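Local atomic coordinates of toll-like receptor 13 (Mus musculus, PDB entry 4Z0C), a protein that senses bacterial infection as a Toll-like receptor of innate immunity, recognizing bacterial 23S rRNA and signalling through MYD88 and TRAF6 to NF-kappa-B activation. Residues Pro202-Leu207 with Lys223-Leu228; Lys229-Ser234 with Lys246-Leu251; Leu305-Leu310 with Leu330-Leu335. All coordinates share one frame; numbering follows the deposited sequence.

Interaction 1: Pro202-Leu207 with Lys223-Leu228. With NAG (2-acetamido-2-deoxy-beta-D-glucopyranose), chain N.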
# COMPACT_ATOMS: atom_id res chain seq x y z
N PRO A 202 -49.89 4.56 25.88
CA PRO A 202 -50.27 3.22 26.34
C PRO A 202 -49.46 2.10 25.69
O PRO A 202 -49.29 1.04 26.31
CB PRO A 202 -51.74 3.10 25.92
CG PRO A 202 -51.87 4.06 24.76
CD PRO A 202 -50.97 5.20 25.10
N ASN A 203 -48.93 2.34 24.50
CA ASN A 203 -48.19 1.31 23.78
C ASN A 203 -46.67 1.53 23.66
O ASN A 203 -46.00 0.82 22.91
CB ASN A 203 -48.82 1.05 22.41
CG ASN A 203 -50.18 0.40 22.54
OD1 ASN A 203 -50.37 -0.49 23.36
ND2 ASN A 203 -51.13 0.86 21.73
N LEU A 204 -46.15 2.50 24.40
CA LEU A 204 -44.72 2.82 24.34
C LEU A 204 -43.86 1.71 24.96
O LEU A 204 -44.05 1.33 26.12
CB LEU A 204 -44.45 4.17 25.03
CG LEU A 204 -43.15 4.80 24.53
CD1 LEU A 204 -43.33 5.22 23.10
CD2 LEU A 204 -42.75 6.00 25.35
N THR A 205 -42.91 1.20 24.18
CA THR A 205 -42.00 0.17 24.68
C THR A 205 -40.57 0.68 24.87
O THR A 205 -39.83 0.13 25.66
CB THR A 205 -41.95 -1.03 23.74
OG1 THR A 205 -41.73 -0.56 22.42
CG2 THR A 205 -43.28 -1.76 23.74
N ASN A 206 -40.21 1.71 24.12
CA ASN A 206 -38.86 2.23 24.11
C ASN A 206 -38.87 3.74 24.31
O ASN A 206 -39.43 4.47 23.51
CB ASN A 206 -38.14 1.90 22.78
CG ASN A 206 -37.80 0.41 22.62
OD1 ASN A 206 -38.69 -0.44 22.55
ND2 ASN A 206 -36.49 0.10 22.53
N LEU A 207 -38.22 4.19 25.38
CA LEU A 207 -38.07 5.62 25.63
C LEU A 207 -36.62 5.95 25.85
O LEU A 207 -35.93 5.27 26.61
CB LEU A 207 -38.85 6.04 26.87
CG LEU A 207 -38.62 7.48 27.33
CD1 LEU A 207 -39.13 8.51 26.32
CD2 LEU A 207 -39.21 7.73 28.75
N LYS A 223 -45.70 6.48 35.32
CA LYS A 223 -46.88 5.62 35.50
C LYS A 223 -47.66 5.44 34.21
O LYS A 223 -48.11 4.34 33.86
CB LYS A 223 -47.82 6.23 36.54
CG LYS A 223 -49.31 5.92 36.33
CD LYS A 223 -49.80 4.77 37.18
CE LYS A 223 -51.20 5.04 37.70
NZ LYS A 223 -51.34 4.72 39.15
N THR A 224 -47.76 6.55 33.50
CA THR A 224 -48.50 6.64 32.27
C THR A 224 -47.88 5.85 31.09
O THR A 224 -48.45 5.81 29.99
CB THR A 224 -48.66 8.12 31.94
OG1 THR A 224 -49.93 8.35 31.32
CG2 THR A 224 -47.59 8.56 31.02
N LEU A 225 -46.71 5.24 31.31
CA LEU A 225 -46.10 4.35 30.31
C LEU A 225 -46.03 2.91 30.83
O LEU A 225 -44.95 2.41 31.17
CB LEU A 225 -44.70 4.81 29.92
CG LEU A 225 -44.41 6.31 29.78
CD1 LEU A 225 -42.95 6.50 29.38
CD2 LEU A 225 -45.31 6.96 28.78
N PRO A 226 -47.19 2.23 30.91
CA PRO A 226 -47.27 0.94 31.59
C PRO A 226 -46.64 -0.22 30.82
O PRO A 226 -46.37 -1.26 31.42
CB PRO A 226 -48.78 0.72 31.72
CG PRO A 226 -49.36 1.45 30.55
CD PRO A 226 -48.49 2.66 30.35
N GLN A 227 -46.43 -0.04 29.51
CA GLN A 227 -45.85 -1.09 28.68
C GLN A 227 -44.33 -0.93 28.45
O GLN A 227 -43.73 -1.69 27.68
CB GLN A 227 -46.56 -1.11 27.32
CG GLN A 227 -47.90 -1.82 27.34
CD GLN A 227 -47.81 -3.17 28.01
OE1 GLN A 227 -48.15 -3.32 29.19
NE2 GLN A 227 -47.37 -4.18 27.27
N LEU A 228 -43.72 0.05 29.11
CA LEU A 228 -42.34 0.44 28.84
C LEU A 228 -41.34 -0.70 29.05
O LEU A 228 -41.28 -1.28 30.13
CB LEU A 228 -41.95 1.65 29.69
CG LEU A 228 -40.58 2.27 29.41
CD1 LEU A 228 -40.49 2.73 27.99
CD2 LEU A 228 -40.36 3.45 30.32
C1 NAG N . -36.27 -1.30 22.23
C2 NAG N . -35.02 -1.39 21.35
C3 NAG N . -34.61 -2.83 21.09
C4 NAG N . -34.44 -3.57 22.41
C5 NAG N . -35.73 -3.47 23.20
C6 NAG N . -35.54 -4.21 24.53
C7 NAG N . -34.69 0.39 19.75
C8 NAG N . -34.68 0.76 18.29
N2 NAG N . -35.23 -0.78 20.05
O3 NAG N . -33.42 -2.83 20.34
O4 NAG N . -34.13 -4.94 22.19
O5 NAG N . -36.13 -2.11 23.39
O6 NAG N . -36.75 -4.24 25.24
O7 NAG N . -34.22 1.14 20.61
O HOH W 1 -46.33 2.20 27.80

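Interaction 2: Lys229-Ser234 with Lys246-Leu251. With NAG (2-acetamido-2-deoxy-beta-D-glucopyranose), chain F; NAG (2-acetamido-2-deoxy-beta-D-glucopyranose), chain N.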
# COMPACT_ATOMS: atom_id res chain seq x y z
N LYS A 229 -40.56 -1.00 28.01
CA LYS A 229 -39.62 -2.12 28.09
C LYS A 229 -38.13 -1.75 28.20
O LYS A 229 -37.36 -2.50 28.77
CB LYS A 229 -39.82 -3.05 26.90
CG LYS A 229 -41.12 -3.81 26.88
CD LYS A 229 -41.15 -4.75 25.68
CE LYS A 229 -42.49 -5.43 25.55
NZ LYS A 229 -42.49 -6.42 24.45
N SER A 230 -37.73 -0.63 27.60
CA SER A 230 -36.36 -0.15 27.67
C SER A 230 -36.40 1.30 28.04
O SER A 230 -37.09 2.09 27.39
CB SER A 230 -35.62 -0.23 26.32
OG SER A 230 -35.91 -1.42 25.63
N LEU A 231 -35.61 1.66 29.04
CA LEU A 231 -35.50 3.05 29.42
C LEU A 231 -34.03 3.43 29.27
O LEU A 231 -33.17 2.78 29.83
CB LEU A 231 -36.02 3.26 30.86
CG LEU A 231 -35.87 4.67 31.43
CD1 LEU A 231 -36.63 5.65 30.57
CD2 LEU A 231 -36.35 4.71 32.88
N ASN A 232 -33.76 4.45 28.47
CA ASN A 232 -32.39 4.87 28.22
C ASN A 232 -32.09 6.19 28.89
O ASN A 232 -32.55 7.24 28.46
CB ASN A 232 -32.15 4.97 26.70
CG ASN A 232 -30.68 4.96 26.34
OD1 ASN A 232 -29.84 5.36 27.14
ND2 ASN A 232 -30.37 4.47 25.14
N LEU A 233 -31.31 6.12 29.97
CA LEU A 233 -30.91 7.30 30.73
C LEU A 233 -29.38 7.50 30.67
O LEU A 233 -28.78 8.07 31.58
CB LEU A 233 -31.36 7.15 32.18
CG LEU A 233 -32.87 7.13 32.48
CD1 LEU A 233 -33.10 6.98 33.96
CD2 LEU A 233 -33.61 8.34 31.91
N SER A 234 -28.76 6.99 29.61
CA SER A 234 -27.31 7.11 29.39
C SER A 234 -26.86 8.56 29.24
O SER A 234 -27.31 9.26 28.33
CB SER A 234 -26.89 6.29 28.17
OG SER A 234 -25.48 6.34 27.96
N LYS A 246 -42.46 0.86 40.91
CA LYS A 246 -43.87 0.57 40.67
C LYS A 246 -44.31 0.98 39.28
O LYS A 246 -45.19 0.36 38.69
CB LYS A 246 -44.77 1.23 41.73
CG LYS A 246 -45.25 0.25 42.79
CD LYS A 246 -46.73 -0.14 42.59
CE LYS A 246 -47.08 -0.57 41.14
NZ LYS A 246 -46.52 -1.90 40.74
N HIS A 247 -43.71 2.05 38.77
CA HIS A 247 -44.05 2.53 37.45
C HIS A 247 -43.25 1.85 36.33
O HIS A 247 -43.40 2.21 35.16
CB HIS A 247 -43.89 4.05 37.39
CG HIS A 247 -44.81 4.77 38.32
ND1 HIS A 247 -44.46 5.95 38.95
CD2 HIS A 247 -46.07 4.49 38.73
CE1 HIS A 247 -45.47 6.35 39.71
NE2 HIS A 247 -46.46 5.49 39.58
N LEU A 248 -42.41 0.88 36.69
CA LEU A 248 -41.50 0.25 35.71
C LEU A 248 -41.53 -1.28 35.76
O LEU A 248 -40.51 -1.92 35.57
CB LEU A 248 -40.06 0.72 35.95
CG LEU A 248 -39.88 2.24 35.84
CD1 LEU A 248 -38.56 2.71 36.46
CD2 LEU A 248 -40.00 2.69 34.38
N GLN A 249 -42.69 -1.86 36.03
CA GLN A 249 -42.74 -3.30 36.24
C GLN A 249 -42.64 -4.10 34.95
O GLN A 249 -42.42 -5.31 34.98
CB GLN A 249 -43.99 -3.71 37.03
CG GLN A 249 -43.98 -3.29 38.49
CD GLN A 249 -42.97 -4.04 39.32
OE1 GLN A 249 -43.12 -5.25 39.55
NE2 GLN A 249 -41.98 -3.33 39.84
N ASN A 250 -42.81 -3.43 33.82
CA ASN A 250 -42.60 -4.11 32.54
C ASN A 250 -41.20 -3.94 31.94
O ASN A 250 -40.92 -4.48 30.88
CB ASN A 250 -43.66 -3.69 31.52
CG ASN A 250 -44.94 -4.50 31.65
OD1 ASN A 250 -44.90 -5.72 31.79
ND2 ASN A 250 -46.08 -3.81 31.63
N LEU A 251 -40.33 -3.21 32.62
CA LEU A 251 -39.02 -2.87 32.08
C LEU A 251 -38.14 -4.12 31.89
O LEU A 251 -37.99 -4.93 32.80
CB LEU A 251 -38.34 -1.83 32.97
CG LEU A 251 -37.37 -0.91 32.20
CD1 LEU A 251 -38.14 0.02 31.28
CD2 LEU A 251 -36.47 -0.13 33.14
C1 NAG F . -28.96 4.59 24.83
C2 NAG F . -28.53 3.31 24.14
C3 NAG F . -27.09 3.39 23.63
C4 NAG F . -26.89 4.68 22.85
C5 NAG F . -27.22 5.80 23.83
C6 NAG F . -26.86 7.19 23.33
C7 NAG F . -29.41 1.18 24.71
C8 NAG F . -29.46 -0.00 25.64
N2 NAG F . -28.67 2.21 25.07
O3 NAG F . -26.77 2.27 22.84
O4 NAG F . -25.58 4.75 22.35
O5 NAG F . -28.61 5.71 24.04
O6 NAG F . -27.19 7.24 21.96
O7 NAG F . -30.03 1.19 23.65
C1 NAG N . -36.27 -1.30 22.23
C2 NAG N . -35.02 -1.39 21.35
C3 NAG N . -34.61 -2.83 21.09
C4 NAG N . -34.44 -3.57 22.41
C5 NAG N . -35.73 -3.47 23.20
C6 NAG N . -35.54 -4.21 24.53
C7 NAG N . -34.69 0.39 19.75
C8 NAG N . -34.68 0.76 18.29
N2 NAG N . -35.23 -0.78 20.05
O3 NAG N . -33.42 -2.83 20.34
O4 NAG N . -34.13 -4.94 22.19
O5 NAG N . -36.13 -2.11 23.39
O6 NAG N . -36.75 -4.24 25.24
O7 NAG N . -34.22 1.14 20.61

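Interaction 3: Leu305-Leu310 with Leu330-Leu335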
# COMPACT_ATOMS: atom_id res chain seq x y z
N LEU A 305 -29.57 -10.65 35.68
CA LEU A 305 -29.37 -10.21 34.30
C LEU A 305 -29.01 -11.32 33.32
O LEU A 305 -28.35 -12.29 33.69
CB LEU A 305 -28.30 -9.13 34.23
CG LEU A 305 -28.53 -7.91 35.12
CD1 LEU A 305 -27.31 -6.98 35.10
CD2 LEU A 305 -29.80 -7.18 34.71
N LEU A 306 -29.45 -11.15 32.06
CA LEU A 306 -29.01 -11.97 30.92
C LEU A 306 -27.85 -11.29 30.18
O LEU A 306 -26.91 -11.94 29.73
CB LEU A 306 -30.16 -12.18 29.92
CG LEU A 306 -31.39 -12.93 30.45
CD1 LEU A 306 -32.41 -13.23 29.31
CD2 LEU A 306 -30.96 -14.20 31.16
N PHE A 307 -27.94 -9.96 30.10
CA PHE A 307 -26.97 -9.15 29.40
C PHE A 307 -26.54 -7.99 30.30
O PHE A 307 -27.35 -7.15 30.67
CB PHE A 307 -27.58 -8.61 28.09
CG PHE A 307 -26.67 -7.68 27.32
CD1 PHE A 307 -25.29 -7.80 27.38
CD2 PHE A 307 -27.20 -6.68 26.52
CE1 PHE A 307 -24.47 -6.94 26.67
CE2 PHE A 307 -26.38 -5.82 25.81
CZ PHE A 307 -25.02 -5.95 25.88
N LEU A 308 -25.25 -7.96 30.62
CA LEU A 308 -24.65 -6.86 31.36
C LEU A 308 -23.53 -6.21 30.52
O LEU A 308 -22.64 -6.89 30.03
CB LEU A 308 -24.10 -7.37 32.70
CG LEU A 308 -23.26 -6.40 33.54
CD1 LEU A 308 -24.01 -5.11 33.86
CD2 LEU A 308 -22.75 -7.06 34.83
N ASP A 309 -23.60 -4.89 30.34
CA ASP A 309 -22.60 -4.18 29.58
C ASP A 309 -21.81 -3.26 30.51
O ASP A 309 -22.35 -2.28 31.01
CB ASP A 309 -23.25 -3.35 28.47
CG ASP A 309 -22.23 -2.82 27.45
OD1 ASP A 309 -21.08 -2.48 27.83
OD2 ASP A 309 -22.58 -2.75 26.25
N LEU A 310 -20.53 -3.58 30.72
CA LEU A 310 -19.70 -2.79 31.63
C LEU A 310 -18.60 -2.03 30.92
O LEU A 310 -17.59 -1.68 31.53
CB LEU A 310 -19.09 -3.69 32.71
CG LEU A 310 -20.05 -4.14 33.82
CD1 LEU A 310 -19.41 -5.22 34.70
CD2 LEU A 310 -20.49 -2.95 34.64
N LEU A 330 -26.11 -14.77 33.46
CA LEU A 330 -25.49 -14.05 32.33
C LEU A 330 -25.32 -14.86 31.05
O LEU A 330 -24.72 -15.94 31.05
CB LEU A 330 -24.13 -13.46 32.72
CG LEU A 330 -24.18 -12.12 33.44
CD1 LEU A 330 -22.77 -11.72 33.86
CD2 LEU A 330 -24.78 -11.06 32.52
N GLN A 331 -25.84 -14.31 29.96
CA GLN A 331 -25.61 -14.89 28.64
C GLN A 331 -24.52 -14.13 27.88
O GLN A 331 -23.67 -14.73 27.24
CB GLN A 331 -26.90 -14.93 27.82
CG GLN A 331 -27.96 -15.79 28.45
CD GLN A 331 -29.29 -15.78 27.68
OE1 GLN A 331 -29.55 -14.89 26.87
NE2 GLN A 331 -30.13 -16.75 27.99
N LYS A 332 -24.55 -12.80 27.99
CA LYS A 332 -23.68 -11.93 27.23
C LYS A 332 -23.08 -10.94 28.20
O LYS A 332 -23.82 -10.34 28.97
CB LYS A 332 -24.45 -11.18 26.14
CG LYS A 332 -23.55 -10.40 25.16
CD LYS A 332 -24.31 -9.45 24.22
CE LYS A 332 -25.12 -10.19 23.18
NZ LYS A 332 -24.46 -10.12 21.83
N LEU A 333 -21.75 -10.78 28.14
CA LEU A 333 -21.03 -9.86 29.00
C LEU A 333 -20.03 -9.00 28.22
O LEU A 333 -19.13 -9.53 27.58
CB LEU A 333 -20.29 -10.64 30.10
CG LEU A 333 -19.36 -9.87 31.04
CD1 LEU A 333 -20.10 -8.73 31.75
CD2 LEU A 333 -18.74 -10.82 32.06
N ASN A 334 -20.17 -7.68 28.30
CA ASN A 334 -19.22 -6.77 27.67
C ASN A 334 -18.34 -6.05 28.69
O ASN A 334 -18.84 -5.39 29.62
CB ASN A 334 -19.92 -5.72 26.80
CG ASN A 334 -20.67 -6.33 25.60
OD1 ASN A 334 -20.53 -7.51 25.29
ND2 ASN A 334 -21.45 -5.50 24.92
N LEU A 335 -17.03 -6.16 28.49
CA LEU A 335 -16.02 -5.54 29.34
C LEU A 335 -14.98 -4.81 28.48
O LEU A 335 -13.83 -4.66 28.86
CB LEU A 335 -15.34 -6.60 30.19
CG LEU A 335 -16.14 -7.07 31.39
CD1 LEU A 335 -15.57 -8.36 31.98
CD2 LEU A 335 -16.17 -5.97 32.43

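Interaction 1: Pro202-Leu207 with Lys223-Leu228
L225 meets L204 and L207 through one methyl group, and this forms one part of the apolar contact. Its CD1 lies 4.1 Å from L204 CD2 and 4.0 Å from L207 CD2. The side chains of L204 and L225 run side by side in the same direction. Those of L207 and L225 cross at about a right angle. L228 adds a second apolar touch. Its CG is anti to the backbone N (chi1 -174°), and this sends CD1 back across the T205 backbone, 3.6 Å from T205 O. The same methyl stands 3.9 Å from L207 CB. These leucines belong to the interior of the leucine-rich repeat solenoid. L204 and L207 come from LRR 8. L225 to L228 make a type I beta turn on the way from LRR 8 into LRR 9. The conventional hydrogen bonding between the two segments runs through a water. It donates to L204 O and accepts from Q227 N, the latter at 2.8 Å. A weak direct touch joins it: L204 O also receives a CA-H...O contact from L228 CA at 3.3 Å. Q227 sets its CG 3.3 Å from the backbone O of P202. T205 OG1 is hydrogen-bonded to T182 O of the preceding turn. The glycan sits apart from the leucines. N206 ND2 is bonded covalently to NAG C1 (1.4 Å), on a side chain that points away from 223-228.

Interaction 2: Lys229-Ser234 with Lys246-Leu251
L251 rests a methyl on the peptide group of K229, and the two segments touch through apolar and backbone atoms. L251 CD1 is 3.6 Å from K229 C. L251 ends the turn between LRR 9 and LRR 10 of the leucine-rich repeat solenoid. That turn is a type I beta turn from L248 to L251, held by a hydrogen bond from L251 N to L248 O at 3.2 Å. L251 CG is anti to the backbone N (chi1 -150°), and the branch reaches the start of strand 230-232. There CD1 also lies 3.9 Å from L231 CB. L231 points inward and has a looser apolar neighbour in L248, with the two CD2 atoms 4.4 Å apart. N250 O lies 3.9 Å from K229 CA, while N250 ND2 binds P226 O in the preceding turn. Sugars lie beside the strand's other face. S230 OG approaches O5 of the NAG on N206, but the modelled distance is too short to be trusted. N232 carries its own NAG, bonded through ND2 to C1. The other amide atom, N232 OD1, accepts a hydrogen bond from S234 N (3.2 Å, N-H...O 161°), which arrives in the carbonyl plane and makes an Asx turn.

Interaction 3: Leu305-Leu310 with Leu330-Leu335
L306 O is gripped by two successive backbone N-H groups of the neighbouring repeat. Q331 N binds it at 2.6 Å, in the carbonyl plane on a lone pair. K332 N comes in almost head-on to the carbonyl, at 3.1 Å. Three more backbone bonds continue the pairing along the two segments: L308 N to K332 O, N334 N to L308 O, and L310 N to N334 O, the last at 2.7 Å. The directions of strands 307-309 and 332-334 differ by only 2°. On one face, K332 lies alongside F307. Its CD sits over the ring, 3.9 Å from the centroid and shifted toward the rim, a CH-pi contact. N334 ND2 comes to the ring edge, 3.7 Å from F307 CZ. It also gives a weak hydrogen bond to D309 OD2 at 3.3 Å, with the amide and carboxylate planes 83° apart. Q287 holds D309 OD1 from the preceding turn. L308 and L333 point to the other face. L330 CD2 reaches L308 CB at 3.8 Å. Beyond the strands, L335 CD2 meets L310 CB at 3.7 Å. Such in-register parallel strands, with leucines turned inward, are the hallmark of stacked leucine-rich repeats, here LRR 12 and LRR 13.

From the N terminus, the chain enters interaction 1 at P202 and returns to it at K223-L228, closing one turn of the solenoid. Interaction 2 opens at once at K229 and closes the next turn at K246-L251. Interaction 3 follows later and closes a further turn by pairing strands 307-309 and 332-334. The three are in series; none nests within or crosses another. Interactions 1 and 2 touch: T205 O probably bonds to K229 N, and the NAG borne by N206 in interaction 1 also has S230 of interaction 2 as a neighbour. Interaction 3 stands apart, its centre about 18 Å from that of interaction 2. All three reach the row of parallel strands that runs through the curved ectodomain.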